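Local coordinates for protein oxaloacetate acetyl hydrolase (Cryphonectria parasitica, PDB 3LYE) that belongs to the phosphoenolpyruvate phosphomutase family of TIM-barrel enzymes and assembles from four copies of its chain, at residues A[77-80]-A[81-85]; A[31-34]-A[35-39]. All coordinates share one frame; numbering follows the deposited sequence.

Contact 1 (A[77-80]-A[81-85]); sequences NADM and IANLD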
ATOM      1  N   ASN A  77       2.739  -6.951   5.928  1.00  7.61           N
ATOM      2  CA  ASN A  77       2.432  -7.420   7.271  1.00  8.13           C
ATOM      3  C   ASN A  77       3.697  -7.836   8.002  1.00  8.14           C
ATOM      4  O   ASN A  77       3.839  -7.569   9.187  1.00  8.65           O
ATOM      5  CB  ASN A  77       1.411  -8.550   7.206  1.00  7.21           C
ATOM      6  CG  ASN A  77       0.508  -8.614   8.420  1.00  7.80           C
ATOM      7  OD1 ASN A  77       0.142  -7.593   8.996  1.00 11.60           O
ATOM      8  ND2 ASN A  77       0.104  -9.808   8.775  1.00  8.41           N
ATOM      9  N   ALA A  78       4.620  -8.479   7.313  1.00  7.36           N
ATOM     10  CA  ALA A  78       5.851  -8.918   7.946  1.00  7.07           C
ATOM     11  C   ALA A  78       6.739  -7.752   8.332  1.00  7.93           C
ATOM     12  O   ALA A  78       7.348  -7.772   9.369  1.00  8.06           O
ATOM     13  CB  ALA A  78       6.594  -9.910   7.043  1.00  7.88           C
ATOM     14  N   ASP A  79       6.814  -6.747   7.487  1.00  7.71           N
ATOM     15  CA  ASP A  79       7.617  -5.553   7.733  1.00  8.37           C
ATOM     16  C   ASP A  79       7.060  -4.867   9.001  1.00  9.63           C
ATOM     17  O   ASP A  79       7.786  -4.429   9.890  1.00 10.85           O
ATOM     18  CB  ASP A  79       7.507  -4.667   6.497  1.00 10.20           C
ATOM     19  CG  ASP A  79       8.139  -3.359   6.673  1.00 16.52           C
ATOM     20  OD1 ASP A  79       7.448  -2.371   6.994  1.00 19.44           O
ATOM     21  OD2 ASP A  79       9.330  -3.304   6.532  1.00 21.49           O
ATOM     22  N   MET A  80       5.739  -4.797   9.089  1.00  7.92           N
ATOM     23  CA  MET A  80       5.119  -4.203  10.243  1.00  7.72           C
ATOM     24  C   MET A  80       5.440  -5.003  11.516  1.00  8.37           C
ATOM     25  O   MET A  80       5.903  -4.452  12.520  1.00  9.10           O
ATOM     26  CB  MET A  80       3.594  -4.086  10.045  1.00  8.32           C
ATOM     27  CG  MET A  80       2.858  -3.440  11.206  1.00  8.37           C
ATOM     28  SD  MET A  80       2.332  -4.610  12.522  1.00  9.98           S
ATOM     29  CE  MET A  80       1.105  -5.604  11.656  1.00  9.22           C
ATOM     30  N   ILE A  81       5.217  -6.305  11.471  1.00  8.06           N
ATOM     31  CA  ILE A  81       5.418  -7.109  12.665  1.00  7.57           C
ATOM     32  C   ILE A  81       6.846  -7.211  13.131  1.00  7.27           C
ATOM     33  O   ILE A  81       7.125  -7.066  14.320  1.00  8.37           O
ATOM     34  CB  ILE A  81       4.822  -8.532  12.445  1.00  7.88           C
ATOM     35  CG1 ILE A  81       3.298  -8.471  12.334  1.00  7.90           C
ATOM     36  CG2 ILE A  81       5.254  -9.483  13.568  1.00  7.64           C
ATOM     37  CD1 ILE A  81       2.675  -9.701  11.741  1.00  9.26           C
ATOM     38  N   ALA A  82       7.766  -7.452  12.210  1.00  7.48           N
ATOM     39  CA  ALA A  82       9.147  -7.627  12.600  1.00  9.16           C
ATOM     40  C   ALA A  82       9.794  -6.440  13.223  1.00  9.30           C
ATOM     41  O   ALA A  82      10.727  -6.599  14.006  1.00  9.00           O
ATOM     42  CB  ALA A  82       9.962  -8.014  11.358  1.00  8.28           C
ATOM     43  N   ASN A  83       9.275  -5.258  12.917  1.00  7.86           N
ATOM     44  CA  ASN A  83       9.873  -4.014  13.376  1.00  8.32           C
ATOM     45  C   ASN A  83       9.181  -3.242  14.465  1.00  9.99           C
ATOM     46  O   ASN A  83       9.564  -2.117  14.771  1.00 12.09           O
ATOM     47  CB  ASN A  83      10.184  -3.157  12.130  1.00  8.53           C
ATOM     48  CG  ASN A  83      11.060  -3.901  11.142  1.00  9.22           C
ATOM     49  OD1 ASN A  83      10.609  -4.366  10.043  1.00 11.16           O
ATOM     50  ND2 ASN A  83      12.292  -4.106  11.537  1.00  8.23           N
ATOM     51  N   LEU A  84       8.174  -3.854  15.047  1.00  9.13           N
ATOM     52  CA  LEU A  84       7.451  -3.223  16.148  1.00  8.67           C
ATOM     53  C   LEU A  84       8.481  -2.816  17.214  1.00 10.04           C
ATOM     54  O   LEU A  84       8.354  -1.756  17.820  1.00 11.74           O
ATOM     55  CB  LEU A  84       6.356  -4.119  16.684  1.00  8.74           C
ATOM     56  CG  LEU A  84       5.204  -4.352  15.728  1.00  9.83           C
ATOM     57  CD1 LEU A  84       4.245  -5.365  16.308  1.00 10.50           C
ATOM     58  CD2 LEU A  84       4.509  -3.029  15.380  1.00 10.40           C
ATOM     59  N   ASP A  85       9.458  -3.689  17.454  1.00 10.02           N
ATOM     60  CA  ASP A  85      10.535  -3.411  18.365  1.00 11.17           C
ATOM     61  C   ASP A  85      11.820  -3.674  17.541  1.00 13.75           C
ATOM     62  O   ASP A  85      12.104  -4.809  17.180  1.00 14.01           O
ATOM     63  CB  ASP A  85      10.459  -4.284  19.606  1.00 14.00           C
ATOM     64  CG  ASP A  85      11.652  -4.097  20.534  1.00 16.87           C
ATOM     65  OD1 ASP A  85      11.673  -4.791  21.577  1.00 21.13           O
ATOM     66  OD2 ASP A  85      12.552  -3.273  20.244  1.00 16.90           O
TER
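Met80 and Ile81 carry this local contact at the C-terminal end of helix 71-82. The Met80 chain leaves with CG anti to the backbone N (chi1 -179°) and then bends at both following torsions, carrying the thioether slantwise across its neighbour and bringing Met80 CE to 3.7 Å from Ile81 CG1. The sulfur itself meets the next residue to contribute, with Met80 SD 3.9 Å from Leu84 CD2. Leu84 reaches back over the last turn, its CG 3.3 Å from Met80 O; the CD2 methyl lies near that same oxygen as well as the sulfur. One turn earlier, the far end of Ile81 reaches the amide of Asn77, with Ile81 CD1 3.9 Å from Asn77 ND2.

Beneath these side chains the helix ends by degrees. Ile81 N bonds to Asn77 O at 3.0 Å and Ala82 N to Ala78 O at 2.9 Å, both nearly straight. Asn83, the first residue to depart from helical torsions, has only weak backbone bonds from its N to Asp79 O and Met80 O. This is the C-terminal end of one of the helices that surround the parallel strands of the TIM barrel, and its apolar side is laid on that sheet: Ala78 and Ile81 pack on Met51 of strand 49-51 and on Leu91 of strand 91-94.

Polar groups around the turn are held from outside. Asn77 ND2 is hydrogen-bonded to Thr56 OG1 and, probably, to Tyr33 O, which fixes the amide beside the Ile81 methyl. Asp79 points to another part of the assembly: its OD1 forms salt bridges with Arg114 and Arg75 of the third subunit, while OD2 bonds to Ser115 OG within the chain. Met80 packs on Arg60 and Leu84 on Leu61, both of the second subunit.

Contact 2 (A[31-34]-A[35-39]); sequences GVYD and GLSAR
The backbone leaves strand 27-32 at Val32, turns through Tyr33 and the extended Asp34, and enters helix 35-43 at Gly35, with the CA atoms of Val32 and Ser37 5.3 Å apart. Asp34 is the N-cap. Its CG sits between the backbone N and the carbonyl carbon (chi1 78°), a torsion that swings the carboxylate over the first turn of the helix. There Asp34 OD2 takes two bonds from one residue: Ser37 N gives its hydrogen at 2.8 Å from the syn side, 32° out of the carboxylate plane, and Ser37 OG donates at 2.7 Å nearly along the C-O axis of Asp34. Ser37 OG also accepts from Tyr33 N at 3.0 Å in an almost straight bond, so the buried hydroxyl links the end of the strand to the carboxylate. The helix dipole would probably add to the hold on this negative charge.

Both Asp34 OD2 and Ser37 OG lie about 3.6 Å above one face of the Tyr33 ring, offset toward its rim. On the strand side of the turn, Val32 CB approaches Ser37 OG at 3.6 Å, while CG2 meets the methyl of Ala38. The first backbone bond of the helix runs from Ala38 N to Asp34 O.

The other carboxylate oxygen, Asp34 OD1, bonds to Ser59 OG of the second subunit, tying the cap to the subunit interface. Within the chain, the turn joins the first strand to the helix of the beta-alpha-beta unit formed by strand 27-32, helix 35-43 and strand 49-51: Val32 pairs with Tyr50 and Thr52, and Tyr33 packs against helices 53-61 and 251-268.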
ATOM      1  N   GLY A  31       1.963 -18.394  16.168  1.00  7.90           N
ATOM      2  CA  GLY A  31       1.471 -17.795  14.940  1.00  8.87           C
ATOM      3  C   GLY A  31       0.685 -16.531  15.236  1.00  9.34           C
ATOM      4  O   GLY A  31      -0.314 -16.558  15.914  1.00 12.37           O
ATOM      5  N   VAL A  32       1.169 -15.431  14.696  1.00  8.37           N
ATOM      6  CA  VAL A  32       0.616 -14.101  14.811  1.00  7.81           C
ATOM      7  C   VAL A  32       0.199 -13.648  13.420  1.00  8.39           C
ATOM      8  O   VAL A  32       0.720 -14.116  12.426  1.00  9.58           O
ATOM      9  CB  VAL A  32       1.539 -13.129  15.545  1.00  8.14           C
ATOM     10  CG1 VAL A  32       1.861 -13.634  16.941  1.00  9.72           C
ATOM     11  CG2 VAL A  32       2.790 -12.893  14.769  1.00  8.86           C
ATOM     12  N   TYR A  33      -0.687 -12.665  13.368  1.00  7.64           N
ATOM     13  CA  TYR A  33      -1.219 -12.237  12.105  1.00  8.03           C
ATOM     14  C   TYR A  33      -1.522 -10.764  11.945  1.00  6.99           C
ATOM     15  O   TYR A  33      -1.964 -10.336  10.871  1.00  8.35           O
ATOM     16  CB  TYR A  33      -2.558 -12.980  11.884  1.00  8.06           C
ATOM     17  CG  TYR A  33      -3.643 -12.641  12.857  1.00  9.24           C
ATOM     18  CD1 TYR A  33      -4.508 -11.589  12.609  1.00  8.33           C
ATOM     19  CD2 TYR A  33      -3.806 -13.357  14.031  1.00  8.79           C
ATOM     20  CE1 TYR A  33      -5.496 -11.258  13.495  1.00  8.94           C
ATOM     21  CE2 TYR A  33      -4.812 -13.035  14.931  1.00  8.57           C
ATOM     22  CZ  TYR A  33      -5.656 -11.972  14.665  1.00  8.06           C
ATOM     23  OH  TYR A  33      -6.688 -11.697  15.541  1.00  9.96           O
ATOM     24  N   ASP A  34      -1.267  -9.981  12.984  1.00  7.41           N
ATOM     25  CA  ASP A  34      -1.536  -8.551  12.972  1.00  6.91           C
ATOM     26  C   ASP A  34      -0.764  -7.902  14.094  1.00  8.23           C
ATOM     27  O   ASP A  34       0.007  -8.589  14.811  1.00  7.46           O
ATOM     28  CB  ASP A  34      -3.031  -8.242  13.030  1.00  6.93           C
ATOM     29  CG  ASP A  34      -3.635  -8.383  14.424  1.00  7.24           C
ATOM     30  OD1 ASP A  34      -4.667  -7.711  14.680  1.00  9.18           O
ATOM     31  OD2 ASP A  34      -3.097  -9.167  15.248  1.00  7.92           O
ATOM     32  N   GLY A  35      -0.965  -6.612  14.284  1.00  6.95           N
ATOM     33  CA  GLY A  35      -0.216  -5.911  15.294  1.00  8.57           C
ATOM     34  C   GLY A  35      -0.583  -6.284  16.716  1.00  8.47           C
ATOM     35  O   GLY A  35       0.284  -6.431  17.560  1.00  9.09           O
ATOM     36  N   LEU A  36      -1.867  -6.503  16.958  1.00  7.92           N
ATOM     37  CA  LEU A  36      -2.314  -6.860  18.285  1.00  9.46           C
ATOM     38  C   LEU A  36      -1.793  -8.232  18.697  1.00  8.72           C
ATOM     39  O   LEU A  36      -1.254  -8.405  19.782  1.00  9.53           O
ATOM     40  CB  LEU A  36      -3.823  -6.815  18.349  1.00  9.65           C
ATOM     41  CG  LEU A  36      -4.415  -7.129  19.719  1.00 10.37           C
ATOM     42  CD1 LEU A  36      -3.998  -6.080  20.787  1.00 11.95           C
ATOM     43  CD2 LEU A  36      -5.898  -7.279  19.668  1.00 10.41           C
ATOM     44  N   SER A  37      -1.967  -9.221  17.837  1.00  8.56           N
ATOM     45  CA  SER A  37      -1.493 -10.562  18.156  1.00  8.40           C
ATOM     46  C   SER A  37       0.039 -10.553  18.339  1.00  7.61           C
ATOM     47  O   SER A  37       0.570 -11.153  19.278  1.00  9.06           O
ATOM     48  CB  SER A  37      -1.904 -11.599  17.108  1.00  8.06           C
ATOM     49  OG  SER A  37      -1.507 -11.211  15.813  1.00  8.24           O
ATOM     50  N   ALA A  38       0.759  -9.861  17.472  1.00  8.03           N
ATOM     51  CA  ALA A  38       2.205  -9.795  17.608  1.00  8.48           C
ATOM     52  C   ALA A  38       2.632  -9.087  18.898  1.00  8.52           C
ATOM     53  O   ALA A  38       3.521  -9.556  19.628  1.00  9.38           O
ATOM     54  CB  ALA A  38       2.817  -9.099  16.406  1.00  8.72           C
ATOM     55  N   ARG A  39       1.992  -7.963  19.202  1.00  8.89           N
ATOM     56  CA  ARG A  39       2.333  -7.222  20.420  1.00  8.92           C
ATOM     57  C   ARG A  39       2.043  -8.061  21.670  1.00  8.86           C
ATOM     58  O   ARG A  39       2.751  -7.959  22.661  1.00 10.24           O
ATOM     59  CB  ARG A  39       1.539  -5.917  20.475  1.00  8.54           C
ATOM     60  CG  ARG A  39       2.052  -4.819  19.559  1.00  8.60           C
ATOM     61  CD  ARG A  39       3.389  -4.248  19.996  1.00  8.95           C
ATOM     62  NE  ARG A  39       3.604  -2.975  19.324  1.00  8.03           N
ATOM     63  CZ  ARG A  39       4.653  -2.193  19.524  1.00  8.36           C
ATOM     64  NH1 ARG A  39       4.722  -1.054  18.869  1.00  9.39           N
ATOM     65  NH2 ARG A  39       5.613  -2.557  20.363  1.00 10.66           N
TER

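In the fold
Along the chain contact 2 comes first, at the start of helix 35-43, and contact 1 follows at the end of helix 71-82; their centres are 9 Å apart, on the same side of the chain's centre. The two helices are neighbours on the barrel, and the contacts meet directly. Met80 CE packs on Gly35 N, and the Ile81 CG2 methyl rests against Ala38 CB. Strand 49-51, next to strand 27-32 in the sheet, is shared by both contacts as a neighbour. Since both contacts touch the second subunit, this helix pair joins the parallel barrel core to the tetramer interface.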